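Local atomic coordinates of stage II sporulation E family protein (Thermanaerovibrio acidaminovorans, PDB entry 3RNR), a protein that is of unknown function but belongs to the PP2C phosphatase family and probably removes phosphate groups from proteins. Residues R95-L104 and E192-Y200; E158-R169 and Y200-L211. All coordinates share one frame; numbering follows the deposited sequence.

Contact 1. Residues R95-L104 and E192-Y200. With GOL (glycerol), chain N.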
# COMPACT_ATOMS: atom_id res chain seq x y z
N ARG B 95 -11.91 7.75 -9.71
CA ARG B 95 -13.09 8.23 -9.01
C ARG B 95 -13.07 7.90 -7.52
O ARG B 95 -12.49 6.89 -7.11
CB ARG B 95 -14.37 7.68 -9.66
CG ARG B 95 -14.51 8.08 -11.13
CD ARG B 95 -15.84 7.65 -11.75
NE ARG B 95 -16.08 6.20 -11.75
CZ ARG B 95 -15.49 5.33 -12.56
NH1 ARG B 95 -14.56 5.72 -13.42
NH2 ARG B 95 -15.82 4.05 -12.49
N VAL B 96 -13.70 8.76 -6.73
CA VAL B 96 -13.83 8.54 -5.29
C VAL B 96 -15.30 8.40 -4.89
O VAL B 96 -16.12 9.25 -5.23
CB VAL B 96 -13.23 9.72 -4.49
CG1 VAL B 96 -13.24 9.39 -2.98
CG2 VAL B 96 -11.81 10.03 -4.99
N TYR B 97 -15.62 7.33 -4.17
CA TYR B 97 -16.97 7.07 -3.67
C TYR B 97 -17.01 6.95 -2.15
O TYR B 97 -16.14 6.32 -1.55
CB TYR B 97 -17.51 5.75 -4.25
CG TYR B 97 -17.71 5.82 -5.75
CD1 TYR B 97 -18.94 6.19 -6.28
CD2 TYR B 97 -16.67 5.55 -6.61
CE1 TYR B 97 -19.13 6.28 -7.67
CE2 TYR B 97 -16.84 5.63 -7.99
CZ TYR B 97 -18.07 6.00 -8.51
OH TYR B 97 -18.23 6.08 -9.88
N LEU B 98 -18.04 7.53 -1.54
CA LEU B 98 -18.33 7.31 -0.13
C LEU B 98 -19.11 6.01 0.03
O LEU B 98 -20.10 5.80 -0.68
CB LEU B 98 -19.17 8.47 0.40
CG LEU B 98 -19.61 8.36 1.86
CD1 LEU B 98 -18.39 8.49 2.77
CD2 LEU B 98 -20.65 9.45 2.18
N PHE B 99 -18.71 5.15 0.97
CA PHE B 99 -19.54 3.99 1.28
C PHE B 99 -20.28 4.27 2.59
O PHE B 99 -19.68 4.30 3.66
CB PHE B 99 -18.74 2.70 1.39
CG PHE B 99 -19.57 1.50 1.76
CD1 PHE B 99 -20.60 1.07 0.93
CD2 PHE B 99 -19.35 0.81 2.95
CE1 PHE B 99 -21.39 -0.03 1.27
CE2 PHE B 99 -20.13 -0.29 3.29
CZ PHE B 99 -21.15 -0.71 2.45
N LYS B 100 -21.58 4.50 2.47
CA LYS B 100 -22.41 4.85 3.61
C LYS B 100 -23.85 4.45 3.32
O LYS B 100 -24.28 4.46 2.17
CB LYS B 100 -22.29 6.35 3.87
CG LYS B 100 -23.23 6.87 4.93
CD LYS B 100 -22.88 8.28 5.29
CE LYS B 100 -23.78 8.80 6.41
NZ LYS B 100 -23.35 10.15 6.85
N GLY B 101 -24.59 4.10 4.37
CA GLY B 101 -25.97 3.69 4.21
C GLY B 101 -26.15 2.57 3.20
O GLY B 101 -27.15 2.52 2.48
N GLY B 102 -25.17 1.67 3.14
CA GLY B 102 -25.23 0.53 2.24
C GLY B 102 -25.06 0.87 0.76
O GLY B 102 -25.22 -0.00 -0.09
N ARG B 103 -24.72 2.12 0.47
CA ARG B 103 -24.55 2.58 -0.91
C ARG B 103 -23.18 3.20 -1.18
O ARG B 103 -22.51 3.68 -0.26
CB ARG B 103 -25.62 3.62 -1.26
CG ARG B 103 -27.03 3.07 -1.39
CD ARG B 103 -28.00 4.12 -1.91
NE ARG B 103 -28.41 5.08 -0.88
CZ ARG B 103 -29.65 5.54 -0.73
NH1 ARG B 103 -29.93 6.41 0.23
NH2 ARG B 103 -30.62 5.12 -1.54
N LEU B 104 -22.78 3.22 -2.44
CA LEU B 104 -21.65 4.03 -2.88
C LEU B 104 -22.19 5.34 -3.45
O LEU B 104 -23.12 5.34 -4.25
CB LEU B 104 -20.85 3.28 -3.96
CG LEU B 104 -20.06 2.05 -3.51
CD1 LEU B 104 -19.49 1.31 -4.72
CD2 LEU B 104 -18.95 2.46 -2.53
N GLU B 192 -21.24 -6.32 0.16
CA GLU B 192 -22.08 -5.28 0.74
C GLU B 192 -21.89 -4.00 -0.04
O GLU B 192 -22.84 -3.32 -0.43
CB GLU B 192 -21.72 -5.05 2.21
CG GLU B 192 -22.50 -3.92 2.88
CD GLU B 192 -23.99 -4.16 2.87
OE1 GLU B 192 -24.41 -5.33 3.00
OE2 GLU B 192 -24.75 -3.18 2.71
N VAL B 193 -20.62 -3.67 -0.25
CA VAL B 193 -20.22 -2.54 -1.06
C VAL B 193 -20.88 -2.55 -2.44
O VAL B 193 -21.41 -1.53 -2.88
CB VAL B 193 -18.69 -2.49 -1.23
CG1 VAL B 193 -18.32 -1.52 -2.32
CG2 VAL B 193 -18.02 -2.10 0.07
N GLU B 194 -20.83 -3.69 -3.12
CA GLU B 194 -21.24 -3.75 -4.52
C GLU B 194 -22.37 -4.73 -4.90
O GLU B 194 -22.19 -5.94 -4.90
CB GLU B 194 -20.01 -4.03 -5.40
CG GLU B 194 -18.94 -4.91 -4.76
CD GLU B 194 -18.14 -5.77 -5.75
OE1 GLU B 194 -17.30 -5.24 -6.52
OE2 GLU B 194 -18.33 -7.01 -5.76
N ALA B 195 -23.53 -4.17 -5.27
CA ALA B 195 -24.64 -4.91 -5.88
C ALA B 195 -24.50 -4.87 -7.41
O ALA B 195 -23.45 -4.49 -7.92
CB ALA B 195 -25.98 -4.35 -5.43
N GLN B 196 -25.55 -5.26 -8.12
CA GLN B 196 -25.51 -5.25 -9.59
C GLN B 196 -25.23 -3.84 -10.14
O GLN B 196 -24.93 -3.68 -11.32
CB GLN B 196 -26.84 -5.75 -10.16
CG GLN B 196 -28.01 -4.80 -9.91
CD GLN B 196 -29.31 -5.29 -10.53
OE1 GLN B 196 -29.59 -6.49 -10.57
NE2 GLN B 196 -30.12 -4.35 -11.01
N GLY B 197 -25.34 -2.84 -9.27
CA GLY B 197 -25.15 -1.46 -9.66
C GLY B 197 -23.75 -0.88 -9.49
O GLY B 197 -23.63 0.34 -9.37
N ARG B 198 -22.72 -1.72 -9.45
CA ARG B 198 -21.33 -1.26 -9.25
C ARG B 198 -21.00 -0.14 -10.22
O ARG B 198 -21.12 -0.31 -11.43
CB ARG B 198 -20.34 -2.39 -9.53
CG ARG B 198 -20.44 -3.57 -8.61
CD ARG B 198 -19.71 -4.75 -9.19
NE ARG B 198 -19.87 -5.93 -8.34
CZ ARG B 198 -19.62 -7.17 -8.72
NH1 ARG B 198 -19.79 -8.18 -7.88
NH2 ARG B 198 -19.20 -7.41 -9.96
N PRO B 199 -20.55 1.01 -9.70
CA PRO B 199 -20.31 2.14 -10.60
C PRO B 199 -18.91 2.08 -11.23
O PRO B 199 -18.17 3.05 -11.16
CB PRO B 199 -20.41 3.35 -9.66
CG PRO B 199 -19.92 2.83 -8.35
CD PRO B 199 -20.36 1.36 -8.28
N TYR B 200 -18.59 0.98 -11.90
CA TYR B 200 -17.26 0.81 -12.50
C TYR B 200 -17.19 -0.47 -13.31
O TYR B 200 -18.04 -1.34 -13.19
CB TYR B 200 -16.17 0.81 -11.43
CG TYR B 200 -16.42 -0.11 -10.24
CD1 TYR B 200 -16.24 -1.49 -10.34
CD2 TYR B 200 -16.81 0.42 -9.01
CE1 TYR B 200 -16.48 -2.32 -9.25
CE2 TYR B 200 -17.04 -0.40 -7.92
CZ TYR B 200 -16.87 -1.77 -8.04
OH TYR B 200 -17.10 -2.57 -6.95
C1 GOL N . -23.65 5.93 -8.90
O1 GOL N . -22.84 6.87 -8.23
C2 GOL N . -24.05 4.84 -7.92
O2 GOL N . -23.11 4.76 -6.88
C3 GOL N . -24.11 3.50 -8.65
O3 GOL N . -24.55 2.50 -7.76
O HOH W 1 -24.44 -1.44 -2.01
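Val193 wedges its two methyls between Phe99 and Leu104. CG2 stands 4.0 Å from the centroid of the Phe99 ring and only 4° off the ring normal, a CH-pi contact over the middle of the face. CG1, the branch anti to the backbone N (chi1 167°), turns to the other neighbour and meets Leu104 CD1 at 3.9 Å. Glu192 CG abuts the edge of the Phe99 ring, 3.5 Å from CZ. Leu104 CD1 in turn projects into the hollow between Val193 and Pro199, reaching Pro199 CD at 3.7 Å. Pro199 then lays its CG over one face of Tyr97, displaced toward the rim and 3.9 Å from the ring centroid. Beyond it, Arg95 NH2 donates to a lone pair of Pro199 O over 2.9 Å. Arg95 NE bonds Tyr97 OH in the guanidinium plane, and NH1 pairs with Asp165, so three partners fix the rotation of this group. A glycerol, probably from the crystallisation liquor, bridges Leu104 O and Gly197 O. The last turn of helix 186-193 and the loop after it thus pack on the edge hairpin, closed by a type I' turn, of the PP2C fold, in which two sheets form a beta sandwich with helices outside.

Contact 2. Residues E158-R169 and Y200-L211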
# COMPACT_ATOMS: atom_id res chain seq x y z
N GLU B 158 -18.66 2.49 7.87
CA GLU B 158 -18.59 3.40 6.73
C GLU B 158 -17.17 3.50 6.17
O GLU B 158 -16.20 3.15 6.85
CB GLU B 158 -19.18 4.76 7.08
CG GLU B 158 -20.66 4.67 7.41
CD GLU B 158 -21.22 5.97 7.95
OE1 GLU B 158 -20.43 6.91 8.18
OE2 GLU B 158 -22.44 6.05 8.15
N GLY B 159 -17.04 3.93 4.92
CA GLY B 159 -15.71 3.98 4.34
C GLY B 159 -15.64 4.70 3.02
O GLY B 159 -16.52 5.49 2.67
N VAL B 160 -14.55 4.45 2.29
CA VAL B 160 -14.30 5.12 1.03
C VAL B 160 -13.73 4.11 0.03
O VAL B 160 -12.98 3.19 0.40
CB VAL B 160 -13.34 6.32 1.22
CG1 VAL B 160 -12.01 5.85 1.84
CG2 VAL B 160 -13.11 7.06 -0.11
N LEU B 161 -14.11 4.28 -1.23
CA LEU B 161 -13.62 3.44 -2.31
C LEU B 161 -13.05 4.32 -3.42
O LEU B 161 -13.70 5.29 -3.83
CB LEU B 161 -14.75 2.57 -2.86
CG LEU B 161 -14.45 1.75 -4.12
CD1 LEU B 161 -13.75 0.49 -3.74
CD2 LEU B 161 -15.73 1.44 -4.87
N VAL B 162 -11.83 4.02 -3.86
CA VAL B 162 -11.25 4.68 -5.01
C VAL B 162 -11.13 3.69 -6.19
O VAL B 162 -10.85 2.50 -5.99
CB VAL B 162 -9.91 5.38 -4.69
CG1 VAL B 162 -10.12 6.53 -3.68
CG2 VAL B 162 -8.89 4.38 -4.14
N VAL B 163 -11.34 4.19 -7.40
CA VAL B 163 -11.52 3.35 -8.58
C VAL B 163 -10.74 3.90 -9.77
O VAL B 163 -10.84 5.09 -10.04
CB VAL B 163 -12.98 3.39 -9.04
CG1 VAL B 163 -13.22 2.37 -10.15
CG2 VAL B 163 -13.91 3.15 -7.89
N SER B 164 -9.96 3.04 -10.44
CA SER B 164 -9.38 3.37 -11.75
C SER B 164 -9.84 2.33 -12.75
O SER B 164 -9.53 1.15 -12.63
CB SER B 164 -7.86 3.35 -11.66
OG SER B 164 -7.27 3.49 -12.93
N ASP B 165 -10.74 2.75 -13.62
CA ASP B 165 -11.21 1.99 -14.78
C ASP B 165 -10.93 2.40 -16.23
O ASP B 165 -11.68 1.95 -17.10
CB ASP B 165 -12.60 1.38 -14.56
CG ASP B 165 -13.65 2.41 -14.49
OD1 ASP B 165 -13.32 3.59 -14.71
OD2 ASP B 165 -14.81 2.03 -14.25
N GLY B 166 -10.10 3.41 -16.48
CA GLY B 166 -9.99 3.99 -17.81
C GLY B 166 -9.66 2.99 -18.91
O GLY B 166 -8.98 2.01 -18.68
N VAL B 167 -10.15 3.24 -20.12
CA VAL B 167 -9.92 2.32 -21.23
C VAL B 167 -8.45 2.30 -21.63
O VAL B 167 -7.96 1.31 -22.19
CB VAL B 167 -10.80 2.69 -22.45
CG1 VAL B 167 -10.43 4.08 -22.97
CG2 VAL B 167 -10.67 1.65 -23.54
N TYR B 168 -7.75 3.39 -21.33
CA TYR B 168 -6.35 3.61 -21.73
C TYR B 168 -5.34 2.76 -20.94
O TYR B 168 -4.15 2.79 -21.23
CB TYR B 168 -5.99 5.10 -21.57
CG TYR B 168 -6.23 5.65 -20.18
CD1 TYR B 168 -5.34 5.37 -19.14
CD2 TYR B 168 -7.35 6.43 -19.89
CE1 TYR B 168 -5.56 5.86 -17.85
CE2 TYR B 168 -7.58 6.92 -18.60
CZ TYR B 168 -6.68 6.63 -17.59
OH TYR B 168 -6.90 7.11 -16.33
N ARG B 169 -5.82 2.02 -19.94
CA ARG B 169 -4.93 1.33 -19.00
C ARG B 169 -4.07 0.23 -19.61
O ARG B 169 -4.51 -0.52 -20.49
CB ARG B 169 -5.74 0.80 -17.82
CG ARG B 169 -6.33 1.90 -16.96
CD ARG B 169 -7.60 1.45 -16.25
NE ARG B 169 -7.36 0.45 -15.22
CZ ARG B 169 -8.06 -0.67 -15.10
NH1 ARG B 169 -7.77 -1.53 -14.13
NH2 ARG B 169 -9.04 -0.94 -15.95
N TYR B 200 -18.59 0.98 -11.90
CA TYR B 200 -17.26 0.81 -12.50
C TYR B 200 -17.19 -0.47 -13.31
O TYR B 200 -18.04 -1.34 -13.19
CB TYR B 200 -16.17 0.81 -11.43
CG TYR B 200 -16.42 -0.11 -10.24
CD1 TYR B 200 -16.24 -1.49 -10.34
CD2 TYR B 200 -16.81 0.42 -9.01
CE1 TYR B 200 -16.48 -2.32 -9.25
CE2 TYR B 200 -17.04 -0.40 -7.92
CZ TYR B 200 -16.87 -1.77 -8.04
OH TYR B 200 -17.10 -2.57 -6.95
N GLN B 201 -16.18 -0.55 -14.18
CA GLN B 201 -16.09 -1.65 -15.13
C GLN B 201 -15.66 -2.91 -14.40
O GLN B 201 -15.06 -2.84 -13.34
CB GLN B 201 -15.09 -1.32 -16.24
CG GLN B 201 -15.28 0.04 -16.89
CD GLN B 201 -16.66 0.23 -17.50
OE1 GLN B 201 -17.06 -0.51 -18.39
NE2 GLN B 201 -17.39 1.22 -17.00
N ASP B 202 -15.97 -4.07 -14.98
CA ASP B 202 -15.56 -5.37 -14.45
C ASP B 202 -14.05 -5.48 -14.24
O ASP B 202 -13.58 -6.22 -13.37
CB ASP B 202 -16.01 -6.49 -15.38
CG ASP B 202 -17.49 -6.81 -15.24
OD1 ASP B 202 -18.10 -6.34 -14.26
OD2 ASP B 202 -18.03 -7.54 -16.11
N ASN B 203 -13.27 -4.77 -15.05
CA ASN B 203 -11.81 -4.83 -14.93
C ASN B 203 -11.20 -3.73 -14.05
O ASN B 203 -9.97 -3.52 -14.05
CB ASN B 203 -11.13 -4.93 -16.31
CG ASN B 203 -11.37 -3.71 -17.17
OD1 ASN B 203 -12.09 -2.79 -16.78
ND2 ASN B 203 -10.74 -3.68 -18.34
N ALA B 204 -12.05 -2.97 -13.36
CA ALA B 204 -11.58 -1.83 -12.56
C ALA B 204 -10.54 -2.20 -11.52
O ALA B 204 -10.58 -3.29 -10.96
CB ALA B 204 -12.77 -1.14 -11.88
N THR B 205 -9.62 -1.28 -11.25
CA THR B 205 -8.70 -1.42 -10.13
C THR B 205 -9.32 -0.70 -8.95
O THR B 205 -9.80 0.43 -9.09
CB THR B 205 -7.30 -0.84 -10.47
OG1 THR B 205 -6.71 -1.63 -11.51
CG2 THR B 205 -6.39 -0.89 -9.27
N LEU B 206 -9.33 -1.35 -7.78
CA LEU B 206 -10.08 -0.87 -6.62
C LEU B 206 -9.22 -0.87 -5.38
O LEU B 206 -8.39 -1.77 -5.19
CB LEU B 206 -11.29 -1.78 -6.35
CG LEU B 206 -12.36 -1.97 -7.42
CD1 LEU B 206 -13.44 -2.92 -6.91
CD2 LEU B 206 -12.97 -0.63 -7.83
N ALA B 207 -9.42 0.14 -4.54
CA ALA B 207 -8.83 0.15 -3.21
C ALA B 207 -9.82 0.81 -2.28
O ALA B 207 -10.55 1.73 -2.67
CB ALA B 207 -7.50 0.91 -3.20
N LEU B 208 -9.86 0.34 -1.04
CA LEU B 208 -10.87 0.86 -0.13
C LEU B 208 -10.43 0.88 1.31
O LEU B 208 -9.56 0.10 1.73
CB LEU B 208 -12.17 0.08 -0.28
CG LEU B 208 -12.09 -1.40 0.03
CD1 LEU B 208 -12.61 -1.65 1.44
CD2 LEU B 208 -12.91 -2.17 -1.00
N VAL B 209 -11.03 1.75 2.09
CA VAL B 209 -10.84 1.79 3.53
C VAL B 209 -12.18 1.74 4.23
O VAL B 209 -13.09 2.37 3.81
CB VAL B 209 -10.12 3.03 3.99
CG1 VAL B 209 -9.95 3.02 5.50
CG2 VAL B 209 -8.81 3.18 3.30
N ILE B 210 -12.29 0.94 5.28
CA ILE B 210 -13.46 0.89 6.14
C ILE B 210 -13.05 1.25 7.55
O ILE B 210 -12.11 0.71 8.06
CB ILE B 210 -14.08 -0.48 6.21
CG1 ILE B 210 -14.35 -1.05 4.84
CG2 ILE B 210 -15.34 -0.45 7.01
CD1 ILE B 210 -15.29 -0.33 4.09
N LEU B 211 -13.76 2.18 8.15
CA LEU B 211 -13.45 2.61 9.49
C LEU B 211 -13.69 1.49 10.50
O LEU B 211 -14.73 0.90 10.49
CB LEU B 211 -14.28 3.81 9.82
CG LEU B 211 -14.08 4.39 11.20
CD1 LEU B 211 -12.68 4.62 11.48
CD2 LEU B 211 -14.81 5.63 11.37
O HOH W 2 -12.21 -0.62 -18.26
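Asp165 holds its CG between the backbone N and the carbonyl carbon (chi1 68°), which swings the carboxylate across to Gln201; Arg169 bends at chi3 (69°), folding its guanidinium back toward Asn203 and Thr205. Asp165 OD2 accepts Gln201 N over 2.9 Å through its anti lone pair, while OD1 is taken by Arg95. Arg169 NH1 donates twice, to Thr205 OG1 at 2.8 Å and to Asn203 O at 3.0 Å, the latter near the guanidinium plane. Ser164 O sits over the centre of one guanidinium face, and a water joins Asp165 O to Asn203 OD1. Asp17 receives both Arg169 NE and Ser164 OG, tying this end to a strand of the other sheet. The sequences Ser164-Asp165-Gly166 and Asp202-Asn203 resemble PP2C signature motifs whose aspartates bind metal in relatives, so these turns probably border the active site. Behind them, strands 159-164 and 205-210 run antiparallel (175°) with axes 4.7 Å apart. Val160 with Val209, Val162 with Ala207 and Ser164 with Thr205 are hydrogen-bonded pairs, and Leu211 N adds a seventh backbone bond to Glu158 O. The face carrying Val160, Val162 and Val209 packs against strand 72-80 of the other sheet. On the face of Leu161, Val163 and Leu206, Val163 CG1 touches Tyr200 CB at 3.6 Å and Leu206 CD2 at 3.8 Å, and that leucine methyl also covers the centre of the tyrosine ring. Leu161 CD2 approaches Tyr200 CE2 at 3.8 Å, the two side chains meeting almost at a right angle.

Contacts 1 and 2 have centres about 10 Å apart and meet in one mixed sheet, where strands 95-100 and 159-164 are neighbours; Phe99 N to Gly159 O, at 2.8 Å, is a probable hydrogen bond between them. The salt bridge from Arg95 NH1 to Asp165 OD1, also 2.8 Å, couples contact 1 to the probable active-site border in contact 2. Tyr200 belongs to both: its OH bonds Glu194 OE1 at 2.7 Å, within 192-200, while its ring and CB rest on the sheet of contact 2. From helix 186-193 the covering loop leads past Tyr200 and through the turn 201-204 into strand 205-210, which pairs with the central strand 159-164.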